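Local coordinates for A-type flavoprotein (Giardia intestinalis, PDB 2Q9U), which binds FMN and a diiron centre and, as a flavodiiron protein, probably scavenges O2 by passing it electrons, at residues 299-304 with 331-336; 337-342 with 366-371. All blocks are in the same frame, centred on the assembly; numbering follows the deposited sequence.

Contact 1 of 2, residues 299-304 with 331-336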
loop_
_atom_site.group_PDB
_atom_site.type_symbol
_atom_site.label_atom_id
_atom_site.label_comp_id
_atom_site.label_asym_id
_atom_site.label_seq_id
_atom_site.Cartn_x
_atom_site.Cartn_y
_atom_site.Cartn_z
ATOM N N THR A 299 13.443 -3.276 5.172
ATOM C CA THR A 299 13.589 -3.269 6.635
ATOM C C THR A 299 13.615 -4.706 7.208
ATOM O O THR A 299 14.414 -5.042 8.099
ATOM C CB THR A 299 12.463 -2.441 7.310
ATOM O OG1 THR A 299 12.369 -1.166 6.648
ATOM C CG2 THR A 299 12.752 -2.239 8.819
ATOM N N LYS A 300 12.730 -5.539 6.680
ATOM C CA LYS A 300 12.667 -6.945 7.062
ATOM C C LYS A 300 13.857 -7.743 6.488
ATOM O O LYS A 300 14.374 -8.671 7.127
ATOM C CB LYS A 300 11.293 -7.498 6.648
ATOM C CG LYS A 300 10.208 -6.825 7.544
ATOM C CD LYS A 300 8.773 -7.112 7.168
ATOM C CE LYS A 300 7.841 -6.264 8.062
ATOM N NZ LYS A 300 7.934 -4.768 7.791
ATOM N N VAL A 301 14.291 -7.375 5.291
ATOM C CA VAL A 301 15.499 -7.993 4.714
ATOM C C VAL A 301 16.689 -7.784 5.689
ATOM O O VAL A 301 17.456 -8.727 5.999
ATOM C CB VAL A 301 15.788 -7.432 3.285
ATOM C CG1 VAL A 301 17.139 -7.909 2.747
ATOM C CG2 VAL A 301 14.649 -7.837 2.290
ATOM N N ALA A 302 16.841 -6.553 6.161
ATOM C CA ALA A 302 17.913 -6.219 7.122
ATOM C C ALA A 302 17.720 -7.013 8.404
ATOM O O ALA A 302 18.646 -7.648 8.884
ATOM C CB ALA A 302 17.968 -4.704 7.399
ATOM N N LEU A 303 16.504 -7.012 8.940
ATOM C CA LEU A 303 16.211 -7.800 10.143
ATOM C C LEU A 303 16.687 -9.267 10.058
ATOM O O LEU A 303 17.338 -9.791 10.987
ATOM C CB LEU A 303 14.708 -7.769 10.414
ATOM C CG LEU A 303 14.135 -8.669 11.526
ATOM C CD1 LEU A 303 14.738 -8.280 12.916
ATOM C CD2 LEU A 303 12.618 -8.615 11.551
ATOM N N HIS A 304 16.344 -9.937 8.964
ATOM C CA HIS A 304 16.589 -11.359 8.862
ATOM C C HIS A 304 18.009 -11.712 8.486
ATOM O O HIS A 304 18.562 -12.652 9.032
ATOM C CB HIS A 304 15.522 -12.064 7.987
ATOM C CG HIS A 304 14.193 -12.132 8.668
ATOM N ND1 HIS A 304 13.979 -12.919 9.779
ATOM C CD2 HIS A 304 13.029 -11.476 8.442
ATOM C CE1 HIS A 304 12.726 -12.780 10.186
ATOM N NE2 HIS A 304 12.136 -11.899 9.399
ATOM N N ASN A 331 21.688 -3.328 -2.384
ATOM C CA ASN A 331 22.199 -1.998 -1.993
ATOM C C ASN A 331 22.098 -1.799 -0.472
ATOM O O ASN A 331 23.067 -1.392 0.202
ATOM C CB ASN A 331 21.431 -0.889 -2.742
ATOM C CG ASN A 331 21.647 0.524 -2.130
ATOM O OD1 ASN A 331 21.204 0.800 -1.012
ATOM N ND2 ASN A 331 22.278 1.414 -2.882
ATOM N N TYR A 332 20.916 -2.100 0.064
ATOM C CA TYR A 332 20.631 -1.829 1.463
ATOM C C TYR A 332 21.519 -2.704 2.345
ATOM O O TYR A 332 22.167 -2.203 3.284
ATOM C CB TYR A 332 19.154 -2.113 1.773
ATOM C CG TYR A 332 18.699 -1.500 3.068
ATOM C CD1 TYR A 332 18.950 -0.148 3.358
ATOM C CD2 TYR A 332 18.022 -2.250 4.003
ATOM C CE1 TYR A 332 18.495 0.417 4.579
ATOM C CE2 TYR A 332 17.549 -1.692 5.190
ATOM C CZ TYR A 332 17.787 -0.357 5.471
ATOM O OH TYR A 332 17.323 0.200 6.675
ATOM N N VAL A 333 21.552 -3.998 2.031
ATOM C CA VAL A 333 22.333 -4.971 2.792
ATOM C C VAL A 333 23.849 -4.687 2.720
ATOM O O VAL A 333 24.570 -4.816 3.738
ATOM C CB VAL A 333 21.964 -6.428 2.348
ATOM C CG1 VAL A 333 23.024 -7.410 2.769
ATOM C CG2 VAL A 333 20.605 -6.823 2.931
ATOM N N ARG A 334 24.319 -4.296 1.531
ATOM C CA ARG A 334 25.714 -3.892 1.315
ATOM C C ARG A 334 26.076 -2.712 2.225
ATOM O O ARG A 334 27.077 -2.773 2.931
ATOM C CB ARG A 334 25.967 -3.519 -0.163
ATOM C CG ARG A 334 27.389 -2.965 -0.479
ATOM C CD ARG A 334 27.549 -2.589 -1.976
ATOM N NE ARG A 334 26.950 -1.269 -2.286
ATOM C CZ ARG A 334 25.942 -1.035 -3.125
ATOM N NH1 ARG A 334 25.353 -2.031 -3.798
ATOM N NH2 ARG A 334 25.519 0.213 -3.305
ATOM N N GLY A 335 25.245 -1.666 2.214
ATOM C CA GLY A 335 25.480 -0.446 3.004
ATOM C C GLY A 335 25.554 -0.760 4.490
ATOM O O GLY A 335 26.346 -0.160 5.238
ATOM N N LEU A 336 24.726 -1.696 4.931
ATOM C CA LEU A 336 24.675 -2.069 6.346
ATOM C C LEU A 336 25.668 -3.156 6.755
ATOM O O LEU A 336 25.779 -3.444 7.930
ATOM C CB LEU A 336 23.221 -2.442 6.743
ATOM C CG LEU A 336 22.231 -1.262 6.796
ATOM C CD1 LEU A 336 20.765 -1.763 6.724
ATOM C CD2 LEU A 336 22.446 -0.351 8.009
HETATM O O HOH W 1 14.485 0.241 5.884
#
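The ring of Tyr332 reaches to Ala302, whose methyl CB sits 3.8 Å from ring atom CE2 and meets the ring obliquely. The ring gets there because its CG lies anti to the backbone N (chi1 -164°), which carries the aromatic group across the gap to helix 298-306. Leu336, one turn further along, folds back over the same ring: its CD1 stands 3.5 Å above the plane of Tyr332, offset toward the rim, and also lies 4.1 Å from Ala302 CB. The small alanine methyl thus touches both the ring and the leucine branch. Beside this trio, Val301 and Val333 cross at about a right angle and meet tip to tip, Val301 CG1 lying 3.6 Å from Val333 CG2; with chi1 at 172°, the touching branch of Val301 is the one anti to its backbone N. No direct hydrogen bond joins the two segments. Water 1 bridges them instead, donating to Tyr332 OH at 2.9 Å and hydrogen-bonded to Thr299 OG1 at 2.7 Å. Both hydroxyls have further partners, Asn202 OD1 of helix 189-204 for Tyr332 and the backbone N of His34 for Thr299, and Asn202 ND2 also binds Thr299 O. Pro324 of the second subunit also packs on Tyr332, whose side chain is about 7 Å from a bound FMN. The axes of the short helical segments approach to 9.8 Å and cross at -46°, running in broadly the same direction. This is the packing of two neighbouring helices of the flavodoxin-like alpha/beta fold, joined along the chain through strand 310-314; Val301 rests on Leu291 of strand 287-292 and Val262 of strand 258-263, while helix 189-204 lies against Thr299, Ala302 and Leu303.

Contact 2 of 2, residues 337-342 with 366-371; sequences TLIKGK and DGCKAD
Two backbone hydrogen bonds join residues 337-342 to 366-371, whose last residues run alongside each other in the same direction. Gly341 N donates to Lys369 O at 2.9 Å, almost straight (173° at the hydrogen) though above the carbonyl plane. Asp371 N donates to Lys342 O at 2.8 Å along a more bent path (142°), well above the plane of that carbonyl. Within 337-342, the type I turn Thr337-Lys340 runs into the type II turn Ile339-Lys342, closed by Lys342 N on Ile339 O at 2.9 Å; Gly341 takes the positive phi its third position requires. Water 2 donates to both Gly341 O, at 2.8 Å, and Asp371 OD2, at 2.7 Å, extending the pairing. Lys369 NZ curls back to donate to Asp366 O at 2.9 Å and Gly367 O at 3.1 Å, occupying two backbone carbonyls of its own segment. Lys342 NZ is hydrogen-bonded to the backbone carbonyls of Thr305, Tyr306 and Ser308. Lys340 and Lys369 lie side by side, and their like charges probably repel mildly. Apolar contact accompanies the bonds: Ile339 sets CG1 and CD1 against Cys368 CB, and CD1 against Ala370 CB, with CG1 in the crowded position between backbone N and carbonyl carbon. In this flavodoxin-like alpha/beta fold, such loops lead from helices 324-336 and 356-367 toward the adjacent parallel strands 344-350 and 378-381.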
loop_
_atom_site.group_PDB
_atom_site.type_symbol
_atom_site.label_atom_id
_atom_site.label_comp_id
_atom_site.label_asym_id
_atom_site.label_seq_id
_atom_site.Cartn_x
_atom_site.Cartn_y
_atom_site.Cartn_z
ATOM N N THR A 337 26.374 -3.748 5.788
ATOM C CA THR A 337 27.440 -4.774 6.012
ATOM C C THR A 337 26.955 -6.082 6.672
ATOM O O THR A 337 27.768 -6.907 7.110
ATOM C CB THR A 337 28.690 -4.214 6.839
ATOM O OG1 THR A 337 28.352 -4.111 8.241
ATOM C CG2 THR A 337 29.143 -2.852 6.324
ATOM N N LEU A 338 25.634 -6.285 6.684
ATOM C CA LEU A 338 24.982 -7.383 7.403
ATOM C C LEU A 338 25.385 -8.788 6.977
ATOM O O LEU A 338 25.263 -9.711 7.759
ATOM C CB LEU A 338 23.466 -7.253 7.261
ATOM C CG LEU A 338 22.922 -5.925 7.803
ATOM C CD1 LEU A 338 21.437 -5.776 7.402
ATOM C CD2 LEU A 338 23.112 -5.827 9.295
ATOM N N ILE A 339 25.852 -8.962 5.747
ATOM C CA ILE A 339 26.249 -10.315 5.328
ATOM C C ILE A 339 27.736 -10.451 5.017
ATOM O O ILE A 339 28.180 -11.461 4.452
ATOM C CB ILE A 339 25.386 -10.876 4.158
ATOM C CG1 ILE A 339 25.654 -10.111 2.844
ATOM C CG2 ILE A 339 23.873 -10.953 4.550
ATOM C CD1 ILE A 339 24.970 -10.716 1.604
ATOM N N LYS A 340 28.519 -9.454 5.407
ATOM C CA LYS A 340 29.968 -9.530 5.209
ATOM C C LYS A 340 30.493 -10.818 5.875
ATOM O O LYS A 340 30.173 -11.084 7.039
ATOM C CB LYS A 340 30.625 -8.278 5.792
ATOM C CG LYS A 340 32.121 -8.225 5.730
ATOM C CD LYS A 340 32.605 -6.942 6.424
ATOM C CE LYS A 340 32.252 -5.686 5.616
ATOM N NZ LYS A 340 33.282 -5.429 4.567
ATOM N N GLY A 341 31.263 -11.610 5.123
ATOM C CA GLY A 341 31.834 -12.873 5.607
ATOM C C GLY A 341 30.905 -14.082 5.636
ATOM O O GLY A 341 31.360 -15.184 5.934
ATOM N N LYS A 342 29.617 -13.887 5.315
ATOM C CA LYS A 342 28.597 -14.944 5.478
ATOM C C LYS A 342 28.454 -15.794 4.216
ATOM O O LYS A 342 28.536 -15.259 3.107
ATOM C CB LYS A 342 27.224 -14.358 5.845
ATOM C CG LYS A 342 27.243 -13.541 7.140
ATOM C CD LYS A 342 25.833 -13.342 7.657
ATOM C CE LYS A 342 25.797 -12.610 8.988
ATOM N NZ LYS A 342 24.399 -12.476 9.489
ATOM N N ASP A 366 31.714 -8.879 -4.420
ATOM C CA ASP A 366 32.512 -7.649 -4.464
ATOM C C ASP A 366 31.896 -6.470 -3.705
ATOM O O ASP A 366 32.619 -5.627 -3.157
ATOM C CB ASP A 366 32.815 -7.235 -5.916
ATOM C CG ASP A 366 33.527 -8.334 -6.702
ATOM O OD1 ASP A 366 34.168 -9.217 -6.074
ATOM O OD2 ASP A 366 33.432 -8.316 -7.947
ATOM N N GLY A 367 30.565 -6.410 -3.660
ATOM C CA GLY A 367 29.873 -5.330 -2.917
ATOM C C GLY A 367 29.670 -5.709 -1.466
ATOM O O GLY A 367 30.185 -5.027 -0.571
ATOM N N CYS A 368 28.958 -6.814 -1.207
ATOM C CA CYS A 368 28.663 -7.198 0.188
ATOM C C CYS A 368 29.818 -7.890 0.901
ATOM O O CYS A 368 29.788 -8.051 2.121
ATOM C CB CYS A 368 27.414 -8.082 0.270
ATOM S SG CYS A 368 25.948 -7.294 -0.398
ATOM N N LYS A 369 30.813 -8.332 0.138
ATOM C CA LYS A 369 31.905 -9.147 0.659
ATOM C C LYS A 369 31.459 -10.383 1.453
ATOM O O LYS A 369 32.026 -10.735 2.503
ATOM C CB LYS A 369 32.916 -8.257 1.385
ATOM C CG LYS A 369 33.629 -7.386 0.329
ATOM C CD LYS A 369 33.977 -6.040 0.838
ATOM C CE LYS A 369 34.280 -5.119 -0.314
ATOM N NZ LYS A 369 33.138 -4.264 -0.671
ATOM N N ALA A 370 30.445 -11.053 0.905
ATOM C CA ALA A 370 29.973 -12.311 1.422
ATOM C C ALA A 370 30.921 -13.431 0.971
ATOM O O ALA A 370 31.736 -13.243 0.057
ATOM C CB ALA A 370 28.545 -12.588 0.921
ATOM N N ASP A 371 30.799 -14.573 1.635
ATOM C CA ASP A 371 31.469 -15.820 1.260
ATOM C C ASP A 371 30.685 -16.512 0.135
ATOM O O ASP A 371 29.819 -17.379 0.378
ATOM C CB ASP A 371 31.595 -16.693 2.518
ATOM C CG ASP A 371 32.210 -18.064 2.251
ATOM O OD1 ASP A 371 32.716 -18.311 1.139
ATOM O OD2 ASP A 371 32.186 -18.905 3.182
HETATM O O HOH W 2 31.592 -17.910 5.625
#

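Contact 1 closes before contact 2 opens along the chain, and their centres lie 11 Å apart in the flavodoxin-like domain. Helix 324-336 connects them: its last residues serve contact 1, and the chain passes directly into loop 337-342 of contact 2. They also touch in space, Leu338 packing on Ala302, Ile339 on Val333, and Cys368 and Gly367 on Arg334. The side chain of Tyr332 in contact 1 is about 7 Å from a bound FMN, whereas that of Lys340 in contact 2 is about 14 Å from one. Packing thus runs from helix 298-306 through helix 324-336 to Gly367 and Cys368, joining three helices that follow strands 287-292, 310-314 and 344-350, consecutive along the chain.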